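Local coordinates for rhizobiales Sp. Pch2 (Marine metagenome, PDB 6PB3), which probably acts as a hexameric AAA+ ATPase remodeller of HORMA domain proteins, regulating bacterial cGAS-like enzymes in immunity against bacteriophages, at residues D33-R38 / E219-D224; P74-L79 / A197-C202; I106-L111 / A152-V157; N181-G186 / P211-R216. One frame throughout, in Å; residues are numbered along the deposited sequence.

Contact 1: residues D33-R38 / E219-D224; sequences DTHKSR and EIITFD
His35 lays its imidazole against the ring of Phe223, and this aromatic pair is the centre of the contact between helix residues 33-38 and strand residues 219-224. CD2 of His35 sits 3.6 Å above the plane of the Phe223 ring, over its centre. The two planes are inclined by 33° with centroids 4.6 Å apart, a slanted meeting in which the side chains slide past each other in opposite directions. CG of His35 stands anti to the carbonyl carbon, on a CB that already points toward the strand.

One polar bond accompanies the rings. NE2 of His35 gives a weak hydrogen bond to the backbone O of Thr222, 3.1 Å long and bent to 120° at the hydrogen; the oxygen lies at the edge of the imidazole, in its plane.

Apolar contact continues along the helix. CG2 of Ile221 reaches His35 CD2 at 3.8 Å, while its other branch ends with CD1 4.1 Å from Arg38 CB.

A carboxylate meets aliphatic carbon at the far end. The extended Arg38 chain crosses Glu219 at about a right angle, so that OE2 of Glu219 meets CB and CD of Arg38. This oxygen is buried with no polar partner in the model; Arg38 NE stays 5.0 Å from Glu219 OE2.

Thr222 OG1 hydrogen-bonds to Arg274 of the second subunit. The helix runs nearly antiparallel to the strand, at 165°. Strand 219-223 pairs with strand 76-81 in the AAA+ core sheet, and Leu90 of helix 87-93 touches both His35 and Phe223.

Contact 2: residues P74-L79 / A197-C202; sequences PPLIVL and AAVIMC
Pro75 and Val199 open the pairing of two parallel strands, the Pro75 carbonyl accepting the Val199 N-H at 2.9 Å. Three more backbone bonds follow in alternation: Ile77 N to Val199 O, Met201 N to Ile77 O, and Leu79 N to Met201 O. The Val199 N to Pro75 O bond is the most bent of the four, at 148°, and Leu79 N to Met201 O is the straightest, at 170°. Pro75 is the centre of an inverse gamma turn, so the regular pairing begins directly at a tight bend. CA-H groups supplement the N-H donors; Cys202 CA, for example, lies 3.3 Å from Leu79 O.

Apolar packing divides between the two faces of the sheet. On the face of Leu76, Val78, Val199 and Met201, the selenomethionine at 201 is the hub: its CG lies 3.7 Å from Leu76 CD1 and 3.8 Å from Val78 CG2. That CG sits between the backbone N and the carbonyl carbon (chi1 68°), next to both neighbours on the adjoining strand. Val78 lies alongside it, pointing the same way, whereas Leu76 comes in at a slant. On the face of Ile77, Leu79, Ile200 and Cys202, Leu79 does the bridging. Its CG meets Ile200 CG2 at 4.1 Å and its CD1 meets Cys202 SG at 4.0 Å.

These are central strands of the P-loop NTPase sheet, with strand 151-157 beyond 197-203 and strand 219-223 beyond 76-81. Leu39, Met42 and Leu43 of helix 33-47 pack on Ile77, while Ile187 and Leu190 of helix 179-192 pack on Leu76 and Val199 from the other face.

Contact 3: residues I106-L111 / A152-V157; sequences ITLLPL and AVILLV
Leu108 sets its CD1 against the branched side of Ile154, 3.7 Å from CG2, the two side chains passing at a slant. CD1 of Leu108 also reaches Leu156 CB at 4.1 Å. Further back on the same face, Ile106 CG2 meets the other arm of Ile154 at CD1, 3.8 Å away, so this isoleucine is engaged by one neighbour at each branch. On the opposite face of the sheet, Leu109 CD1 packs on Val153 CG1 at 3.7 Å, and Leu155 turns CD1 to within 3.4 Å of the Leu109 carbonyl oxygen.

The strands are parallel, 20° apart in direction, and belong to the P-loop NTPase core, where helix 124-141 lies between them in sequence and packs on the face of Leu109 and Val153: a beta-alpha-beta unit. Five backbone bonds tie the pair, donated alternately from Thr107, Ile154, Leu109, Leu156 and Leu111. Leu109 N to Ile154 O is almost linear, 178° at the hydrogen and 2.7 Å long. In Leu156 N to Leu109 O, by contrast, the donor is tilted 32° from the carbonyl plane. Tyr17 of strand 15-17 touches Ile106 and Leu108, while Ile200 of strand 197-203 packs on Ile154 and Leu156.

Contact 4: residues N181-G186 / P211-R216; sequences NAFIRG and PAVRRR
Ile184 has the largest share of the surface buried between helix 179-192 and the short helical turn at 211-214, two elements of the AAA+ ATPase domain joined through strand 197-203. Both its branches are used. CD1 presses on Ala212 CB at 3.5 Å, a little closer than carbon pairs normally come, and CG2 stands over the centre of the Arg216 guanidinium, 3.2 Å above its plane. The methyl therefore rests on the flat face of the charged group, while the NH1 bond to Ala212 O lies near that plane.

Val213 meets the edge of the Phe183 ring. Val213 CG2 lies near the plane of the ring, 3.6 Å from Phe183 CD2, and the two side chains cross at about a right angle. The same ring meets Phe132 of helix 124-141 and touches Val199 and Met201 of the sheet.

The Arg216 chain, extended from CG to NE, crosses Ile184 at about a right angle and meets it through the guanidinium. NE forms a salt bridge with Asp188, farther along the isoleucine's helix, and at the other end of the guanidinium NH1 donates to the backbone O of Ala212 at 2.8 Å, with an angle of 151° at the hydrogen.

Overall arrangement
A P-loop ATPase core is assembled around one sheet; contacts 2 and 3 pair strands within it, and contact 1 packs a helix on its edge strand. Contact 2 is in the middle: Ile221 N of contact 1 meets Val78 O at 2.9 Å on one side, and Ala198 O meets Leu155 N of contact 3 at 2.8 Å on the other. Contacts 1 and 3 stay about 11 Å apart at their nearest atoms. Contact 4 packs on the sheet through Met201, whose SE lies 3.8 Å from Val213 CG1. Bound sulfate, probably from the crystallisation liquor, lies about 6 Å from the side chain of Phe223 and likewise from that of Cys202, by a probable Walker A loop. Contacts 1 and 4 both touch the second subunit.

Contact 1: residues D33-R38 / E219-D224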
# COMPACT_ATOMS: atom_id res chain seq x y z
N ASP A 33 9.31 -17.25 30.72
CA ASP A 33 9.06 -17.28 32.16
C ASP A 33 8.24 -16.08 32.60
O ASP A 33 7.28 -16.22 33.38
CB ASP A 33 10.38 -17.35 32.93
CG ASP A 33 11.05 -18.72 32.83
OD1 ASP A 33 10.34 -19.74 32.68
OD2 ASP A 33 12.30 -18.77 32.92
N THR A 34 8.58 -14.90 32.10
CA THR A 34 7.83 -13.70 32.44
C THR A 34 6.40 -13.77 31.92
O THR A 34 5.46 -13.40 32.63
CB THR A 34 8.55 -12.48 31.87
OG1 THR A 34 8.46 -12.50 30.44
CG2 THR A 34 10.03 -12.53 32.25
N HIS A 35 6.22 -14.25 30.68
CA HIS A 35 4.86 -14.34 30.14
C HIS A 35 4.01 -15.33 30.93
O HIS A 35 2.81 -15.09 31.13
CB HIS A 35 4.91 -14.73 28.66
CG HIS A 35 5.84 -13.90 27.83
ND1 HIS A 35 7.21 -13.98 27.95
CD2 HIS A 35 5.60 -12.94 26.90
CE1 HIS A 35 7.77 -13.13 27.11
NE2 HIS A 35 6.82 -12.49 26.46
N LYS A 36 4.62 -16.43 31.38
CA LYS A 36 3.93 -17.43 32.21
C LYS A 36 3.46 -16.84 33.52
O LYS A 36 2.30 -17.02 33.92
CB LYS A 36 4.86 -18.61 32.53
CG LYS A 36 5.30 -19.52 31.39
CD LYS A 36 6.26 -20.61 31.95
CE LYS A 36 6.83 -21.50 30.86
NZ LYS A 36 7.95 -22.37 31.36
N SER A 37 4.38 -16.17 34.22
CA SER A 37 4.07 -15.56 35.51
C SER A 37 2.95 -14.53 35.39
O SER A 37 2.00 -14.53 36.18
CB SER A 37 5.33 -14.91 36.08
OG SER A 37 5.03 -14.01 37.13
N ARG A 38 3.04 -13.63 34.41
CA ARG A 38 2.01 -12.61 34.26
C ARG A 38 0.67 -13.23 33.88
O ARG A 38 -0.37 -12.90 34.47
CB ARG A 38 2.42 -11.56 33.23
CG ARG A 38 3.63 -10.76 33.62
CD ARG A 38 3.99 -9.76 32.50
NE ARG A 38 5.28 -9.14 32.77
CZ ARG A 38 5.95 -8.38 31.92
NH1 ARG A 38 5.46 -8.12 30.71
NH2 ARG A 38 7.12 -7.87 32.27
N GLU A 219 -5.45 -7.33 30.83
CA GLU A 219 -4.03 -7.25 30.55
C GLU A 219 -3.78 -7.70 29.13
O GLU A 219 -4.44 -8.62 28.64
CB GLU A 219 -3.20 -8.11 31.53
CG GLU A 219 -1.71 -7.89 31.37
CD GLU A 219 -0.87 -8.73 32.30
OE1 GLU A 219 -1.42 -9.57 33.03
OE2 GLU A 219 0.37 -8.56 32.30
N ILE A 220 -2.84 -7.04 28.48
CA ILE A 220 -2.29 -7.45 27.20
C ILE A 220 -0.86 -7.89 27.45
O ILE A 220 -0.07 -7.14 28.04
CB ILE A 220 -2.35 -6.30 26.18
CG1 ILE A 220 -3.79 -5.78 26.03
CG2 ILE A 220 -1.74 -6.77 24.85
CD1 ILE A 220 -3.92 -4.52 25.11
N ILE A 221 -0.51 -9.10 27.00
CA ILE A 221 0.81 -9.68 27.20
C ILE A 221 1.41 -9.88 25.83
O ILE A 221 0.83 -10.58 24.99
CB ILE A 221 0.75 -11.00 27.97
CG1 ILE A 221 0.19 -10.79 29.38
CG2 ILE A 221 2.17 -11.69 28.05
CD1 ILE A 221 -0.10 -12.15 30.09
N THR A 222 2.58 -9.29 25.60
CA THR A 222 3.11 -9.23 24.25
C THR A 222 4.26 -10.22 24.07
O THR A 222 5.09 -10.41 24.97
CB THR A 222 3.55 -7.81 23.90
OG1 THR A 222 4.49 -7.33 24.87
CG2 THR A 222 2.32 -6.88 23.89
N PHE A 223 4.29 -10.84 22.89
CA PHE A 223 5.28 -11.82 22.46
C PHE A 223 5.97 -11.21 21.25
O PHE A 223 5.54 -11.39 20.10
CB PHE A 223 4.63 -13.17 22.14
CG PHE A 223 3.90 -13.79 23.29
CD1 PHE A 223 2.73 -13.22 23.77
CD2 PHE A 223 4.39 -14.93 23.92
CE1 PHE A 223 2.06 -13.77 24.85
CE2 PHE A 223 3.72 -15.49 25.00
CZ PHE A 223 2.55 -14.92 25.46
N ASP A 224 7.02 -10.47 21.49
CA ASP A 224 7.84 -9.98 20.41
C ASP A 224 9.20 -10.65 20.51
O ASP A 224 9.37 -11.65 21.24
CB ASP A 224 7.93 -8.45 20.43
CG ASP A 224 7.96 -7.89 21.83
OD1 ASP A 224 8.78 -8.35 22.64
OD2 ASP A 224 7.15 -6.97 22.12

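Contact 2: residues P74-L79 / A197-C202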
# COMPACT_ATOMS: atom_id res chain seq x y z
N PRO A 74 -12.68 -5.89 33.16
CA PRO A 74 -13.33 -7.07 32.59
C PRO A 74 -12.36 -8.22 32.50
O PRO A 74 -11.15 -8.02 32.25
CB PRO A 74 -13.77 -6.59 31.20
CG PRO A 74 -13.69 -5.10 31.24
CD PRO A 74 -12.60 -4.78 32.21
N PRO A 75 -12.82 -9.47 32.73
CA PRO A 75 -11.91 -10.64 32.85
C PRO A 75 -11.46 -11.22 31.51
O PRO A 75 -11.75 -12.36 31.14
CB PRO A 75 -12.76 -11.63 33.66
CG PRO A 75 -14.16 -11.31 33.29
CD PRO A 75 -14.22 -9.82 33.02
N LEU A 76 -10.69 -10.43 30.77
CA LEU A 76 -10.16 -10.81 29.46
C LEU A 76 -8.67 -10.55 29.45
O LEU A 76 -8.22 -9.48 29.87
CB LEU A 76 -10.85 -10.02 28.34
CG LEU A 76 -10.17 -10.02 26.96
CD1 LEU A 76 -10.29 -11.37 26.26
CD2 LEU A 76 -10.73 -8.89 26.07
N ILE A 77 -7.90 -11.51 28.94
CA ILE A 77 -6.46 -11.37 28.77
C ILE A 77 -6.13 -11.63 27.32
O ILE A 77 -6.54 -12.65 26.75
CB ILE A 77 -5.67 -12.32 29.69
CG1 ILE A 77 -6.05 -12.06 31.15
CG2 ILE A 77 -4.17 -12.12 29.48
CD1 ILE A 77 -5.55 -13.12 32.13
N VAL A 78 -5.38 -10.72 26.71
CA VAL A 78 -5.00 -10.81 25.31
C VAL A 78 -3.54 -11.22 25.23
O VAL A 78 -2.68 -10.59 25.87
CB VAL A 78 -5.25 -9.48 24.58
CG1 VAL A 78 -4.65 -9.49 23.17
CG2 VAL A 78 -6.75 -9.22 24.48
N LEU A 79 -3.25 -12.26 24.46
CA LEU A 79 -1.89 -12.65 24.11
C LEU A 79 -1.66 -12.25 22.66
O LEU A 79 -2.33 -12.78 21.77
CB LEU A 79 -1.67 -14.16 24.29
CG LEU A 79 -2.04 -14.83 25.61
CD1 LEU A 79 -1.49 -16.28 25.63
CD2 LEU A 79 -1.51 -14.04 26.79
N ALA A 197 -14.54 -16.86 36.43
CA ALA A 197 -14.36 -17.16 35.01
C ALA A 197 -13.52 -16.07 34.35
O ALA A 197 -13.63 -14.89 34.71
CB ALA A 197 -15.71 -17.28 34.30
N ALA A 198 -12.69 -16.47 33.39
CA ALA A 198 -11.83 -15.56 32.62
C ALA A 198 -11.74 -16.01 31.17
O ALA A 198 -12.00 -17.17 30.84
CB ALA A 198 -10.42 -15.48 33.21
N VAL A 199 -11.34 -15.08 30.30
CA VAL A 199 -11.21 -15.34 28.88
C VAL A 199 -9.77 -15.05 28.47
O VAL A 199 -9.22 -14.00 28.81
CB VAL A 199 -12.18 -14.48 28.03
CG1 VAL A 199 -12.13 -14.93 26.55
CG2 VAL A 199 -13.59 -14.53 28.58
N ILE A 200 -9.18 -15.97 27.72
CA ILE A 200 -7.88 -15.77 27.09
C ILE A 200 -8.11 -15.70 25.60
O ILE A 200 -8.74 -16.60 25.01
CB ILE A 200 -6.89 -16.90 27.42
CG1 ILE A 200 -6.67 -17.00 28.93
CG2 ILE A 200 -5.58 -16.68 26.63
CD1 ILE A 200 -5.88 -18.22 29.37
N MSE A 201 -7.58 -14.68 24.97
CA MSE A 201 -7.63 -14.74 23.53
C MSE A 201 -6.29 -14.41 22.92
O MSE A 201 -5.56 -13.53 23.39
CB MSE A 201 -8.72 -13.83 23.01
CG MSE A 201 -8.52 -12.38 23.19
SE MSE A 201 -9.76 -11.68 21.89
CE MSE A 201 -8.99 -12.51 20.36
N CYS A 202 -5.96 -15.14 21.86
CA CYS A 202 -4.68 -15.01 21.18
C CYS A 202 -4.91 -14.32 19.84
O CYS A 202 -5.90 -14.59 19.16
CB CYS A 202 -4.02 -16.39 20.97
SG CYS A 202 -3.77 -17.30 22.51

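Contact 3: residues I106-L111 / A152-V157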
# COMPACT_ATOMS: atom_id res chain seq x y z
N ILE A 106 -9.61 -26.32 37.70
CA ILE A 106 -9.90 -25.38 36.62
C ILE A 106 -10.35 -26.15 35.39
O ILE A 106 -9.69 -27.10 34.97
CB ILE A 106 -8.67 -24.52 36.28
CG1 ILE A 106 -8.26 -23.68 37.48
CG2 ILE A 106 -8.96 -23.64 35.06
CD1 ILE A 106 -7.17 -22.70 37.13
N THR A 107 -11.46 -25.71 34.80
CA THR A 107 -11.98 -26.27 33.57
C THR A 107 -11.67 -25.31 32.43
O THR A 107 -12.06 -24.13 32.48
CB THR A 107 -13.49 -26.50 33.68
OG1 THR A 107 -13.77 -27.41 34.74
CG2 THR A 107 -14.03 -27.05 32.37
N LEU A 108 -10.99 -25.80 31.41
CA LEU A 108 -10.69 -24.99 30.23
C LEU A 108 -11.66 -25.33 29.11
O LEU A 108 -11.83 -26.50 28.76
CB LEU A 108 -9.25 -25.22 29.76
CG LEU A 108 -8.83 -24.51 28.48
CD1 LEU A 108 -8.35 -23.08 28.79
CD2 LEU A 108 -7.75 -25.31 27.79
N LEU A 109 -12.32 -24.30 28.57
CA LEU A 109 -13.23 -24.47 27.45
C LEU A 109 -12.60 -23.83 26.22
O LEU A 109 -12.61 -22.60 26.08
CB LEU A 109 -14.59 -23.83 27.74
CG LEU A 109 -15.28 -24.36 29.00
CD1 LEU A 109 -16.50 -23.54 29.31
CD2 LEU A 109 -15.64 -25.84 28.86
N PRO A 110 -12.04 -24.61 25.30
CA PRO A 110 -11.49 -24.03 24.07
C PRO A 110 -12.59 -23.81 23.05
O PRO A 110 -13.38 -24.71 22.75
CB PRO A 110 -10.49 -25.08 23.59
CG PRO A 110 -11.11 -26.38 24.05
CD PRO A 110 -11.85 -26.07 25.35
N LEU A 111 -12.66 -22.59 22.53
CA LEU A 111 -13.60 -22.24 21.47
C LEU A 111 -13.00 -22.60 20.12
O LEU A 111 -12.01 -21.99 19.70
CB LEU A 111 -13.94 -20.76 21.53
CG LEU A 111 -15.39 -20.44 21.20
CD1 LEU A 111 -15.62 -18.95 21.32
CD2 LEU A 111 -15.73 -20.92 19.82
N ALA A 152 -12.63 -22.77 38.86
CA ALA A 152 -12.75 -21.68 37.90
C ALA A 152 -12.89 -22.25 36.50
O ALA A 152 -12.62 -23.43 36.26
CB ALA A 152 -11.57 -20.72 37.97
N VAL A 153 -13.29 -21.37 35.59
CA VAL A 153 -13.56 -21.70 34.20
C VAL A 153 -12.79 -20.73 33.31
O VAL A 153 -13.00 -19.52 33.39
CB VAL A 153 -15.05 -21.61 33.86
CG1 VAL A 153 -15.27 -21.95 32.38
CG2 VAL A 153 -15.86 -22.53 34.76
N ILE A 154 -11.95 -21.26 32.43
CA ILE A 154 -11.23 -20.43 31.46
C ILE A 154 -11.82 -20.69 30.09
O ILE A 154 -11.89 -21.84 29.64
CB ILE A 154 -9.73 -20.71 31.46
CG1 ILE A 154 -9.13 -20.41 32.84
CG2 ILE A 154 -9.06 -19.84 30.39
CD1 ILE A 154 -7.67 -20.81 32.96
N LEU A 155 -12.24 -19.63 29.42
CA LEU A 155 -12.67 -19.72 28.04
C LEU A 155 -11.48 -19.29 27.17
O LEU A 155 -10.90 -18.23 27.39
CB LEU A 155 -13.90 -18.84 27.81
CG LEU A 155 -14.51 -18.83 26.41
CD1 LEU A 155 -15.08 -20.20 26.05
CD2 LEU A 155 -15.60 -17.77 26.36
N LEU A 156 -11.11 -20.13 26.21
CA LEU A 156 -9.99 -19.84 25.32
C LEU A 156 -10.50 -19.62 23.90
O LEU A 156 -11.27 -20.44 23.38
CB LEU A 156 -8.97 -20.99 25.35
CG LEU A 156 -7.75 -20.92 24.43
CD1 LEU A 156 -7.11 -19.53 24.36
CD2 LEU A 156 -6.71 -21.97 24.87
N VAL A 157 -10.06 -18.52 23.29
CA VAL A 157 -10.46 -18.12 21.94
C VAL A 157 -9.21 -17.99 21.06
O VAL A 157 -8.35 -17.13 21.32
CB VAL A 157 -11.23 -16.79 21.95
CG1 VAL A 157 -11.84 -16.53 20.60
CG2 VAL A 157 -12.30 -16.79 23.04

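Contact 4: residues N181-G186 / P211-R216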
# COMPACT_ATOMS: atom_id res chain seq x y z
N ASN A 181 -20.12 -8.18 18.86
CA ASN A 181 -21.06 -7.73 19.89
C ASN A 181 -21.40 -8.86 20.85
O ASN A 181 -21.48 -8.64 22.07
CB ASN A 181 -22.32 -7.17 19.25
CG ASN A 181 -22.51 -5.71 19.57
OD1 ASN A 181 -21.87 -4.84 18.99
ND2 ASN A 181 -23.39 -5.43 20.53
N ALA A 182 -21.59 -10.08 20.33
CA ALA A 182 -21.83 -11.23 21.20
C ALA A 182 -20.66 -11.45 22.15
O ALA A 182 -20.86 -11.83 23.31
CB ALA A 182 -22.06 -12.48 20.35
N PHE A 183 -19.44 -11.21 21.68
CA PHE A 183 -18.25 -11.41 22.50
C PHE A 183 -18.16 -10.35 23.59
O PHE A 183 -17.89 -10.66 24.75
CB PHE A 183 -17.02 -11.37 21.60
CG PHE A 183 -15.76 -11.78 22.29
CD1 PHE A 183 -15.57 -13.08 22.70
CD2 PHE A 183 -14.76 -10.85 22.51
CE1 PHE A 183 -14.39 -13.46 23.33
CE2 PHE A 183 -13.58 -11.21 23.14
CZ PHE A 183 -13.41 -12.52 23.56
N ILE A 184 -18.41 -9.09 23.22
CA ILE A 184 -18.40 -7.98 24.17
C ILE A 184 -19.44 -8.20 25.26
O ILE A 184 -19.16 -8.06 26.45
CB ILE A 184 -18.67 -6.66 23.43
CG1 ILE A 184 -17.45 -6.23 22.62
CG2 ILE A 184 -19.13 -5.59 24.38
CD1 ILE A 184 -17.87 -5.31 21.50
N ARG A 185 -20.67 -8.52 24.85
CA ARG A 185 -21.72 -8.81 25.82
C ARG A 185 -21.31 -9.95 26.74
O ARG A 185 -21.59 -9.92 27.95
CB ARG A 185 -23.02 -9.12 25.10
CG ARG A 185 -23.59 -7.93 24.34
CD ARG A 185 -24.79 -8.30 23.49
NE ARG A 185 -25.24 -7.16 22.69
CZ ARG A 185 -26.33 -7.16 21.93
NH1 ARG A 185 -27.09 -8.24 21.86
NH2 ARG A 185 -26.66 -6.07 21.24
N GLY A 186 -20.63 -10.96 26.20
CA GLY A 186 -20.20 -12.08 27.04
C GLY A 186 -19.17 -11.66 28.07
O GLY A 186 -19.27 -12.02 29.25
N PRO A 211 -11.56 -2.72 18.35
CA PRO A 211 -11.20 -1.82 19.46
C PRO A 211 -12.02 -2.06 20.71
O PRO A 211 -11.51 -1.94 21.83
CB PRO A 211 -11.47 -0.42 18.88
CG PRO A 211 -11.45 -0.62 17.40
CD PRO A 211 -11.94 -1.99 17.13
N ALA A 212 -13.31 -2.38 20.54
CA ALA A 212 -14.17 -2.64 21.69
C ALA A 212 -13.78 -3.93 22.41
O ALA A 212 -14.10 -4.10 23.60
CB ALA A 212 -15.62 -2.68 21.23
N VAL A 213 -13.06 -4.82 21.73
CA VAL A 213 -12.47 -5.95 22.42
C VAL A 213 -11.18 -5.53 23.11
O VAL A 213 -10.96 -5.84 24.28
CB VAL A 213 -12.23 -7.12 21.44
CG1 VAL A 213 -11.27 -8.15 22.05
CG2 VAL A 213 -13.55 -7.76 21.06
N ARG A 214 -10.33 -4.79 22.40
CA ARG A 214 -9.02 -4.43 22.93
C ARG A 214 -9.14 -3.64 24.23
O ARG A 214 -8.42 -3.91 25.20
CB ARG A 214 -8.25 -3.62 21.89
CG ARG A 214 -6.79 -3.97 21.82
CD ARG A 214 -6.06 -3.06 20.89
NE ARG A 214 -6.72 -2.94 19.59
CZ ARG A 214 -6.26 -2.16 18.62
NH1 ARG A 214 -5.15 -1.47 18.84
NH2 ARG A 214 -6.89 -2.06 17.46
N ARG A 215 -10.06 -2.68 24.26
CA ARG A 215 -10.15 -1.78 25.41
C ARG A 215 -10.66 -2.48 26.66
O ARG A 215 -10.49 -1.94 27.75
CB ARG A 215 -11.04 -0.58 25.06
CG ARG A 215 -12.54 -0.87 25.05
CD ARG A 215 -13.32 0.44 24.72
NE ARG A 215 -14.77 0.26 24.87
CZ ARG A 215 -15.64 0.29 23.86
NH1 ARG A 215 -15.22 0.51 22.62
NH2 ARG A 215 -16.93 0.12 24.11
N ARG A 216 -11.25 -3.66 26.52
CA ARG A 216 -11.72 -4.44 27.66
C ARG A 216 -10.68 -5.38 28.25
O ARG A 216 -10.90 -5.91 29.34
CB ARG A 216 -12.96 -5.24 27.27
CG ARG A 216 -14.20 -4.38 27.13
CD ARG A 216 -15.37 -5.15 26.56
NE ARG A 216 -16.64 -4.44 26.72
CZ ARG A 216 -17.07 -3.48 25.90
NH1 ARG A 216 -16.32 -3.08 24.88
NH2 ARG A 216 -18.25 -2.91 26.11